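Local structure of glycosyl hydrolase, family 8 (Clostridium perfringens, 3REN) at residues K195-G203 and Y212-Y223; P109-L117 and T155-Y163. The protein probably hydrolyses alpha-glucosidic linkages in starch-like glucans, acting as an alpha-amylase built on an (alpha/alpha)6-barrel fold. One frame throughout, in Å; residues are numbered along the deposited sequence.

Contact 1 (K195-G203 and Y212-Y223). With EDO (1,2-ethanediol), chain K.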
loop_
_atom_site.group_PDB
_atom_site.type_symbol
_atom_site.label_atom_id
_atom_site.label_comp_id
_atom_site.label_asym_id
_atom_site.label_seq_id
_atom_site.Cartn_x
_atom_site.Cartn_y
_atom_site.Cartn_z
ATOM N N LYS A 195 -16.055 8.643 -11.006
ATOM C CA LYS A 195 -16.868 7.708 -10.226
ATOM C C LYS A 195 -16.195 7.270 -8.911
ATOM O O LYS A 195 -16.819 7.319 -7.840
ATOM C CB LYS A 195 -17.300 6.509 -11.061
ATOM C CG LYS A 195 -18.104 5.428 -10.288
ATOM C CD LYS A 195 -19.482 5.941 -9.798
ATOM C CE LYS A 195 -20.338 4.796 -9.260
ATOM N NZ LYS A 195 -21.496 5.264 -8.433
ATOM N N SER A 196 -14.935 6.852 -9.005
ATOM C CA SER A 196 -14.090 6.532 -7.848
ATOM C C SER A 196 -14.074 7.651 -6.803
ATOM O O SER A 196 -14.327 7.413 -5.605
ATOM C CB SER A 196 -12.655 6.247 -8.325
ATOM O OG SER A 196 -12.673 5.123 -9.196
ATOM N N ASN A 197 -13.811 8.871 -7.256
ATOM C CA ASN A 197 -13.744 9.983 -6.352
ATOM C C ASN A 197 -15.120 10.237 -5.683
ATOM O O ASN A 197 -15.201 10.553 -4.480
ATOM C CB ASN A 197 -13.232 11.241 -7.065
ATOM C CG ASN A 197 -12.869 12.338 -6.085
ATOM O OD1 ASN A 197 -12.130 12.103 -5.103
ATOM N ND2 ASN A 197 -13.412 13.542 -6.317
ATOM N N SER A 198 -16.183 10.041 -6.461
ATOM C CA SER A 198 -17.549 10.188 -5.941
ATOM C C SER A 198 -17.844 9.138 -4.875
ATOM O O SER A 198 -18.446 9.451 -3.868
ATOM C CB SER A 198 -18.573 10.170 -7.076
ATOM O OG SER A 198 -19.873 9.905 -6.579
ATOM N N ILE A 199 -17.379 7.909 -5.082
ATOM C CA ILE A 199 -17.491 6.848 -4.080
ATOM C C ILE A 199 -16.777 7.265 -2.776
ATOM O O ILE A 199 -17.346 7.151 -1.682
ATOM C CB ILE A 199 -16.957 5.491 -4.622
ATOM C CG1 ILE A 199 -17.822 4.999 -5.780
ATOM C CG2 ILE A 199 -16.943 4.444 -3.573
ATOM C CD1 ILE A 199 -17.299 3.713 -6.503
ATOM N N ILE A 200 -15.542 7.765 -2.891
ATOM C CA ILE A 200 -14.786 8.234 -1.734
ATOM C C ILE A 200 -15.548 9.353 -1.043
ATOM O O ILE A 200 -15.821 9.301 0.168
ATOM C CB ILE A 200 -13.375 8.785 -2.130
ATOM C CG1 ILE A 200 -12.526 7.715 -2.812
ATOM C CG2 ILE A 200 -12.664 9.360 -0.910
ATOM C CD1 ILE A 200 -12.540 6.415 -2.114
ATOM N N GLU A 201 -15.899 10.371 -1.812
ATOM C CA GLU A 201 -16.544 11.574 -1.253
ATOM C C GLU A 201 -17.874 11.320 -0.540
ATOM O O GLU A 201 -18.171 11.970 0.460
ATOM C CB GLU A 201 -16.676 12.679 -2.309
ATOM C CG GLU A 201 -15.409 13.502 -2.441
ATOM C CD GLU A 201 -15.443 14.526 -3.576
ATOM O OE1 GLU A 201 -16.449 14.576 -4.302
ATOM O OE2 GLU A 201 -14.446 15.281 -3.760
ATOM N N ASN A 202 -18.643 10.352 -1.030
ATOM C CA ASN A 202 -19.893 9.975 -0.404
ATOM C C ASN A 202 -19.723 8.970 0.740
ATOM O O ASN A 202 -20.712 8.541 1.364
ATOM C CB ASN A 202 -20.887 9.433 -1.444
ATOM C CG ASN A 202 -21.401 10.534 -2.392
ATOM O OD1 ASN A 202 -21.893 11.554 -1.946
ATOM N ND2 ASN A 202 -21.269 10.319 -3.694
ATOM N N GLY A 203 -18.486 8.602 1.039
ATOM C CA GLY A 203 -18.252 7.594 2.054
ATOM C C GLY A 203 -17.620 8.074 3.344
ATOM O O GLY A 203 -17.052 7.259 4.088
ATOM N N TYR A 212 -13.189 7.271 6.576
ATOM C CA TYR A 212 -13.906 6.704 5.467
ATOM C C TYR A 212 -14.470 5.341 5.741
ATOM O O TYR A 212 -13.883 4.554 6.494
ATOM C CB TYR A 212 -13.019 6.635 4.222
ATOM C CG TYR A 212 -12.778 7.984 3.664
ATOM C CD1 TYR A 212 -13.755 8.617 2.915
ATOM C CD2 TYR A 212 -11.599 8.681 3.961
ATOM C CE1 TYR A 212 -13.555 9.895 2.411
ATOM C CE2 TYR A 212 -11.373 9.942 3.421
ATOM C CZ TYR A 212 -12.361 10.532 2.633
ATOM O OH TYR A 212 -12.185 11.793 2.097
ATOM N N ARG A 213 -15.595 5.067 5.079
ATOM C CA ARG A 213 -16.150 3.714 5.032
ATOM C C ARG A 213 -15.138 2.767 4.429
ATOM O O ARG A 213 -14.312 3.169 3.596
ATOM C CB ARG A 213 -17.435 3.654 4.174
ATOM C CG ARG A 213 -18.678 4.266 4.830
ATOM C CD ARG A 213 -19.249 3.349 5.894
ATOM N NE ARG A 213 -20.038 4.087 6.881
ATOM C CZ ARG A 213 -20.334 3.622 8.102
ATOM N NH1 ARG A 213 -19.923 2.418 8.494
ATOM N NH2 ARG A 213 -21.024 4.381 8.934
ATOM N N LYS A 214 -15.213 1.533 4.836
ATOM C CA LYS A 214 -14.445 0.457 4.278
ATOM C C LYS A 214 -14.820 -0.065 2.873
ATOM O O LYS A 214 -13.970 -0.163 2.046
ATOM C CB LYS A 214 -14.362 -0.715 5.254
ATOM C CG LYS A 214 -13.298 -1.657 4.906
ATOM C CD LYS A 214 -13.431 -3.042 5.393
ATOM C CE LYS A 214 -13.798 -3.086 6.814
ATOM N N VAL A 215 -16.096 -0.339 2.637
ATOM C CA VAL A 215 -16.552 -0.992 1.362
ATOM C C VAL A 215 -17.740 -0.272 0.743
ATOM O O VAL A 215 -18.613 0.234 1.467
ATOM C CB VAL A 215 -17.018 -2.487 1.554
ATOM C CG1 VAL A 215 -17.150 -3.218 0.196
ATOM C CG2 VAL A 215 -16.074 -3.284 2.445
ATOM N N PHE A 216 -17.752 -0.208 -0.586
ATOM C CA PHE A 216 -18.903 0.236 -1.386
ATOM C C PHE A 216 -19.491 -0.953 -2.136
ATOM O O PHE A 216 -18.754 -1.791 -2.665
ATOM C CB PHE A 216 -18.442 1.319 -2.340
ATOM C CG PHE A 216 -19.507 1.856 -3.241
ATOM C CD1 PHE A 216 -20.455 2.764 -2.763
ATOM C CD2 PHE A 216 -19.534 1.500 -4.592
ATOM C CE1 PHE A 216 -21.421 3.295 -3.607
ATOM C CE2 PHE A 216 -20.509 2.045 -5.447
ATOM C CZ PHE A 216 -21.447 2.922 -4.954
ATOM N N TYR A 217 -20.815 -1.051 -2.153
ATOM C CA TYR A 217 -21.524 -2.170 -2.799
ATOM C C TYR A 217 -22.163 -1.641 -4.048
ATOM O O TYR A 217 -23.109 -0.839 -3.981
ATOM C CB TYR A 217 -22.593 -2.783 -1.871
ATOM C CG TYR A 217 -21.972 -3.395 -0.674
ATOM C CD1 TYR A 217 -21.646 -4.750 -0.663
ATOM C CD2 TYR A 217 -21.626 -2.613 0.433
ATOM C CE1 TYR A 217 -21.014 -5.328 0.440
ATOM C CE2 TYR A 217 -20.973 -3.175 1.535
ATOM C CZ TYR A 217 -20.682 -4.534 1.538
ATOM O OH TYR A 217 -20.048 -5.125 2.620
ATOM N N GLU A 218 -21.655 -2.088 -5.200
ATOM C CA GLU A 218 -22.106 -1.532 -6.467
ATOM C C GLU A 218 -23.605 -1.801 -6.704
ATOM O O GLU A 218 -24.300 -0.953 -7.234
ATOM C CB GLU A 218 -21.262 -2.078 -7.648
ATOM C CG GLU A 218 -21.335 -1.207 -8.885
ATOM C CD GLU A 218 -22.494 -1.585 -9.814
ATOM O OE1 GLU A 218 -22.898 -2.794 -9.801
ATOM O OE2 GLU A 218 -22.987 -0.675 -10.551
ATOM N N GLU A 219 -24.090 -2.962 -6.312
ATOM C CA GLU A 219 -25.512 -3.304 -6.534
ATOM C C GLU A 219 -26.542 -2.349 -5.905
ATOM O O GLU A 219 -27.533 -1.971 -6.548
ATOM C CB GLU A 219 -25.799 -4.771 -6.152
ATOM C CG GLU A 219 -25.672 -5.736 -7.382
ATOM C CD GLU A 219 -26.775 -5.484 -8.440
ATOM O OE1 GLU A 219 -27.938 -5.228 -8.052
ATOM O OE2 GLU A 219 -26.488 -5.534 -9.657
ATOM N N THR A 220 -26.302 -1.949 -4.662
ATOM C CA THR A 220 -27.215 -1.083 -3.952
ATOM C C THR A 220 -26.759 0.360 -3.953
ATOM O O THR A 220 -27.516 1.247 -3.568
ATOM C CB THR A 220 -27.331 -1.527 -2.487
ATOM O OG1 THR A 220 -26.034 -1.546 -1.888
ATOM C CG2 THR A 220 -27.902 -2.923 -2.396
ATOM N N GLN A 221 -25.503 0.589 -4.356
ATOM C CA GLN A 221 -24.861 1.904 -4.239
ATOM C C GLN A 221 -24.791 2.355 -2.779
ATOM O O GLN A 221 -24.938 3.525 -2.486
ATOM C CB GLN A 221 -25.528 2.952 -5.142
ATOM C CG GLN A 221 -25.567 2.526 -6.612
ATOM C CD GLN A 221 -24.220 2.675 -7.315
ATOM O OE1 GLN A 221 -23.689 3.769 -7.402
ATOM N NE2 GLN A 221 -23.679 1.567 -7.831
ATOM N N LYS A 222 -24.587 1.417 -1.861
ATOM C CA LYS A 222 -24.482 1.749 -0.420
ATOM C C LYS A 222 -23.147 1.256 0.168
ATOM O O LYS A 222 -22.439 0.456 -0.460
ATOM C CB LYS A 222 -25.634 1.101 0.380
ATOM C CG LYS A 222 -27.070 1.515 -0.052
ATOM C CD LYS A 222 -27.392 2.972 0.248
ATOM C CE LYS A 222 -28.865 3.242 -0.026
ATOM N NZ LYS A 222 -29.202 4.686 -0.219
ATOM N N TYR A 223 -22.837 1.694 1.381
ATOM C CA TYR A 223 -21.591 1.340 2.048
ATOM C C TYR A 223 -21.826 0.326 3.160
ATOM O O TYR A 223 -22.986 0.049 3.517
ATOM C CB TYR A 223 -20.923 2.608 2.603
ATOM C CG TYR A 223 -20.606 3.634 1.542
ATOM C CD1 TYR A 223 -19.319 3.717 0.978
ATOM C CD2 TYR A 223 -21.579 4.545 1.106
ATOM C CE1 TYR A 223 -19.014 4.660 -0.013
ATOM C CE2 TYR A 223 -21.279 5.489 0.108
ATOM C CZ TYR A 223 -20.007 5.540 -0.433
ATOM O OH TYR A 223 -19.729 6.488 -1.401
HETATM C C1 EDO K . -21.385 6.565 -5.650
HETATM O O1 EDO K . -20.725 7.652 -6.301
HETATM C C2 EDO K . -21.525 6.846 -4.160
HETATM O O2 EDO K . -22.767 7.524 -4.000
#
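The beta hairpin formed by strands 215-217 and 222-223 lays F216 and Y223 against the end of helix 188-201, one of the helices of the (alpha/alpha)6 barrel, the rings meeting I199 in its last turn and G203 just past its end. It illustrates how a hairpin can cover a helix C-terminus. G203 N bonds to I200 O, and the carbonyl oxygen I199 O receives Y223 OH at 2.5 Å, a very short hydrogen bond whose exact length is doubtful. With CG beside the backbone N and anti to the carbonyl carbon (chi1 -59°), the Y223 ring is carried to G203, whose CA lies over one face, 3.9 Å from the centroid, a CH-pi contact made possible by the absence of a side chain. F216 CD1 lies over the opposite face, toward its edge. The F216 ring in turn receives I199: CG1 stands over its face, 4.1 Å from the centroid, while CD1 reaches CD2 of that ring. The hairpin turn itself contains a G1 beta bulge, Q221 and K222 both facing Y217, and Q221 supplies the polar end of the contact. There K195, its chain bent at chi2 (66°), brings NZ to Q221 OE1 at 2.8 Å, in the carbonyl plane. The amide is held at its other end, Q221 NE2 donating to E218 O at 2.7 Å, on a lone pair, which fixes its rotation. Past the helix end, R213 N donates to G203 O at 2.8 Å with an N-H...O angle of 168°. Beside this bond Y212 turns the edge of its ring to the helix, CE1 lying 3.2 Å from I200 O, while its hydroxyl bonds to E248. A 1,2-ethanediol, probably from the crystallisation liquor, lies beside S198, K195 and F216.

Contact 2 (P109-L117 and T155-Y163); sequences PSSATIDEL and TLVDYIDNY
T113 and the backbone carbonyls of V157 and D158 make a two-point polar grip: T113 OG1 donates to V157 O at 2.6 Å, T113 N to D158 O at 2.9 Å, both donors tilted from the carbonyl planes. A single residue, the first of helix 113-130, donates through both its main chain and its side chain. Just before it, S111 and I160 form an antiparallel hydrogen-bonded pair, S111 N to I160 O at 2.8 Å and I160 N to S111 O at 3.1 Å. A water donates to S111 OG and, weakly, to I160 O; S111 OG also bonds to I98 O. A112 and Y159 follow as the non-hydrogen-bonded pair. The Y159 ring passes obliquely by S110 CB, and Y159 OH donates to D161 OD2 at 2.8 Å from above the carboxylate plane; D161 OD1 accepts from Y163 N in an Asx turn. On the helix side, the T113 and L156 side chains cross at about a right angle, T113 CG2, anti to the backbone N, touching L156 CD1 at 3.8 Å, and L117 CD1 meets L156 CD1 tip to tip. The bonds are consistent with fixing the register up to the helix start, where apolar packing takes over.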
loop_
_atom_site.group_PDB
_atom_site.type_symbol
_atom_site.label_atom_id
_atom_site.label_comp_id
_atom_site.label_asym_id
_atom_site.label_seq_id
_atom_site.Cartn_x
_atom_site.Cartn_y
_atom_site.Cartn_z
ATOM N N PRO A 109 -4.801 -17.972 -9.889
ATOM C CA PRO A 109 -5.623 -17.476 -11.000
ATOM C C PRO A 109 -6.426 -16.237 -10.639
ATOM O O PRO A 109 -7.215 -15.747 -11.442
ATOM C CB PRO A 109 -6.571 -18.653 -11.293
ATOM C CG PRO A 109 -6.673 -19.392 -10.002
ATOM C CD PRO A 109 -5.305 -19.270 -9.375
ATOM N N SER A 110 -6.204 -15.677 -9.465
ATOM C CA SER A 110 -6.981 -14.510 -9.101
ATOM C C SER A 110 -6.100 -13.279 -8.894
ATOM O O SER A 110 -4.866 -13.400 -8.684
ATOM C CB SER A 110 -7.850 -14.832 -7.892
ATOM O OG SER A 110 -7.016 -14.914 -6.785
ATOM N N SER A 111 -6.755 -12.122 -8.964
ATOM C CA SER A 111 -6.129 -10.812 -8.924
ATOM C C SER A 111 -6.933 -9.855 -8.006
ATOM O O SER A 111 -8.135 -10.035 -7.865
ATOM C CB SER A 111 -6.123 -10.224 -10.324
ATOM O OG SER A 111 -5.245 -10.951 -11.142
ATOM N N ALA A 112 -6.269 -8.848 -7.438
ATOM C CA ALA A 112 -6.924 -7.780 -6.659
ATOM C C ALA A 112 -6.624 -6.446 -7.358
ATOM O O ALA A 112 -5.470 -6.147 -7.613
ATOM C CB ALA A 112 -6.340 -7.755 -5.237
ATOM N N THR A 113 -7.648 -5.639 -7.633
ATOM C CA THR A 113 -7.514 -4.362 -8.323
ATOM C C THR A 113 -6.422 -3.453 -7.732
ATOM O O THR A 113 -5.669 -2.783 -8.467
ATOM C CB THR A 113 -8.883 -3.689 -8.362
ATOM O OG1 THR A 113 -9.738 -4.434 -9.243
ATOM C CG2 THR A 113 -8.827 -2.244 -8.856
ATOM N N ILE A 114 -6.319 -3.438 -6.400
ATOM C CA ILE A 114 -5.354 -2.555 -5.762
ATOM C C ILE A 114 -3.927 -2.925 -6.165
ATOM O O ILE A 114 -3.104 -2.035 -6.366
ATOM C CB ILE A 114 -5.533 -2.551 -4.209
ATOM C CG1 ILE A 114 -4.651 -1.463 -3.565
ATOM C CG2 ILE A 114 -5.248 -3.971 -3.647
ATOM C CD1 ILE A 114 -4.722 -1.336 -1.992
ATOM N N ASP A 115 -3.620 -4.224 -6.283
ATOM C CA ASP A 115 -2.282 -4.620 -6.700
ATOM C C ASP A 115 -2.006 -4.215 -8.159
ATOM O O ASP A 115 -0.870 -3.832 -8.490
ATOM C CB ASP A 115 -2.044 -6.126 -6.611
ATOM C CG ASP A 115 -2.261 -6.697 -5.241
ATOM O OD1 ASP A 115 -2.022 -6.007 -4.227
ATOM O OD2 ASP A 115 -2.636 -7.891 -5.197
ATOM N N GLU A 116 -3.015 -4.341 -9.021
ATOM C CA GLU A 116 -2.872 -3.985 -10.430
ATOM C C GLU A 116 -2.595 -2.498 -10.527
ATOM O O GLU A 116 -1.688 -2.083 -11.227
ATOM C CB GLU A 116 -4.142 -4.315 -11.242
ATOM C CG GLU A 116 -4.715 -5.705 -10.970
ATOM C CD GLU A 116 -3.686 -6.771 -11.293
ATOM O OE1 GLU A 116 -2.918 -6.557 -12.270
ATOM O OE2 GLU A 116 -3.639 -7.803 -10.593
ATOM N N LEU A 117 -3.372 -1.698 -9.791
ATOM C CA LEU A 117 -3.231 -0.257 -9.877
ATOM C C LEU A 117 -1.884 0.209 -9.279
ATOM O O LEU A 117 -1.331 1.175 -9.766
ATOM C CB LEU A 117 -4.411 0.468 -9.207
ATOM C CG LEU A 117 -5.749 0.388 -9.966
ATOM C CD1 LEU A 117 -6.924 0.802 -9.068
ATOM C CD2 LEU A 117 -5.708 1.253 -11.188
ATOM N N THR A 155 -17.254 1.714 -12.076
ATOM C CA THR A 155 -16.715 1.265 -10.780
ATOM C C THR A 155 -15.814 0.019 -10.991
ATOM O O THR A 155 -16.237 -0.938 -11.634
ATOM C CB THR A 155 -17.857 0.835 -9.830
ATOM O OG1 THR A 155 -18.722 1.942 -9.591
ATOM C CG2 THR A 155 -17.341 0.306 -8.476
ATOM N N LEU A 156 -14.601 0.045 -10.445
ATOM C CA LEU A 156 -13.730 -1.131 -10.385
ATOM C C LEU A 156 -14.028 -1.973 -9.137
ATOM O O LEU A 156 -13.997 -1.472 -8.001
ATOM C CB LEU A 156 -12.234 -0.717 -10.377
ATOM C CG LEU A 156 -11.677 0.150 -11.501
ATOM C CD1 LEU A 156 -10.133 0.211 -11.443
ATOM C CD2 LEU A 156 -12.125 -0.458 -12.834
ATOM N N VAL A 157 -14.311 -3.247 -9.344
ATOM C CA VAL A 157 -14.506 -4.153 -8.218
ATOM C C VAL A 157 -13.172 -4.747 -7.805
ATOM O O VAL A 157 -12.209 -4.749 -8.620
ATOM C CB VAL A 157 -15.552 -5.259 -8.554
ATOM C CG1 VAL A 157 -16.861 -4.587 -9.019
ATOM C CG2 VAL A 157 -15.022 -6.186 -9.622
ATOM N N ASP A 158 -13.130 -5.252 -6.567
ATOM C CA ASP A 158 -11.906 -5.658 -5.927
ATOM C C ASP A 158 -11.300 -6.887 -6.538
ATOM O O ASP A 158 -10.081 -6.963 -6.663
ATOM C CB ASP A 158 -12.130 -6.020 -4.451
ATOM C CG ASP A 158 -12.460 -4.818 -3.569
ATOM O OD1 ASP A 158 -12.306 -3.631 -3.988
ATOM O OD2 ASP A 158 -12.875 -5.081 -2.415
ATOM N N TYR A 159 -12.135 -7.894 -6.806
ATOM C CA TYR A 159 -11.650 -9.281 -6.969
ATOM C C TYR A 159 -11.943 -9.741 -8.385
ATOM O O TYR A 159 -13.001 -9.450 -8.923
ATOM C CB TYR A 159 -12.305 -10.222 -5.910
ATOM C CG TYR A 159 -11.991 -11.698 -6.143
ATOM C CD1 TYR A 159 -10.907 -12.318 -5.543
ATOM C CD2 TYR A 159 -12.756 -12.438 -7.040
ATOM C CE1 TYR A 159 -10.635 -13.661 -5.794
ATOM C CE2 TYR A 159 -12.487 -13.731 -7.308
ATOM C CZ TYR A 159 -11.448 -14.350 -6.695
ATOM O OH TYR A 159 -11.246 -15.666 -7.044
ATOM N N ILE A 160 -10.988 -10.432 -9.005
ATOM C CA ILE A 160 -11.155 -10.924 -10.394
ATOM C C ILE A 160 -10.452 -12.284 -10.461
ATOM O O ILE A 160 -9.321 -12.417 -9.981
ATOM C CB ILE A 160 -10.521 -10.019 -11.500
ATOM C CG1 ILE A 160 -10.895 -8.531 -11.377
ATOM C CG2 ILE A 160 -10.860 -10.557 -12.927
ATOM C CD1 ILE A 160 -9.864 -7.667 -10.529
ATOM N N ASP A 161 -11.141 -13.298 -10.999
ATOM C CA ASP A 161 -10.487 -14.554 -11.340
ATOM C C ASP A 161 -10.813 -14.968 -12.771
ATOM O O ASP A 161 -11.354 -14.181 -13.545
ATOM C CB ASP A 161 -10.718 -15.666 -10.298
ATOM C CG ASP A 161 -12.188 -16.123 -10.203
ATOM O OD1 ASP A 161 -12.992 -15.814 -11.095
ATOM O OD2 ASP A 161 -12.544 -16.771 -9.208
ATOM N N ASN A 162 -10.442 -16.180 -13.154
ATOM C CA ASN A 162 -10.671 -16.610 -14.549
ATOM C C ASN A 162 -12.171 -16.802 -14.892
ATOM O O ASN A 162 -12.547 -16.805 -16.072
ATOM C CB ASN A 162 -9.864 -17.869 -14.865
ATOM C CG ASN A 162 -10.097 -18.960 -13.867
ATOM O OD1 ASN A 162 -10.069 -18.737 -12.659
ATOM N ND2 ASN A 162 -10.364 -20.154 -14.362
ATOM N N TYR A 163 -13.020 -16.874 -13.867
ATOM C CA TYR A 163 -14.450 -17.150 -14.056
ATOM C C TYR A 163 -15.295 -15.887 -14.047
ATOM O O TYR A 163 -16.294 -15.796 -14.744
ATOM C CB TYR A 163 -14.893 -18.132 -12.995
ATOM C CG TYR A 163 -16.316 -18.680 -13.096
ATOM C CD1 TYR A 163 -17.316 -18.208 -12.236
ATOM C CD2 TYR A 163 -16.652 -19.713 -13.998
ATOM C CE1 TYR A 163 -18.616 -18.721 -12.273
ATOM C CE2 TYR A 163 -17.970 -20.244 -14.031
ATOM C CZ TYR A 163 -18.935 -19.729 -13.164
ATOM O OH TYR A 163 -20.240 -20.205 -13.170
HETATM O O HOH W 1 -7.378 -12.442 -12.481
#

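From the N terminus, the chain first passes through 109-117, whose short strand leads into helix 113-130. Helix 133-150 and strand 151-152 follow before 155-163 returns to close contact 2 across a loop of 37 mostly helical residues. Only afterwards does helix 188-201 end and the eight-residue loop to 212-223 close contact 1, so the two lie in series, neither nested nor crossing. Strand 168-170 joins them: D158 bonds to T168, while F216 bonds to T169, linking the two sheet regions. They also touch directly at T155, whose OG1 packs 3.3 Å from K195 CE, although their centres lie about 17 Å apart.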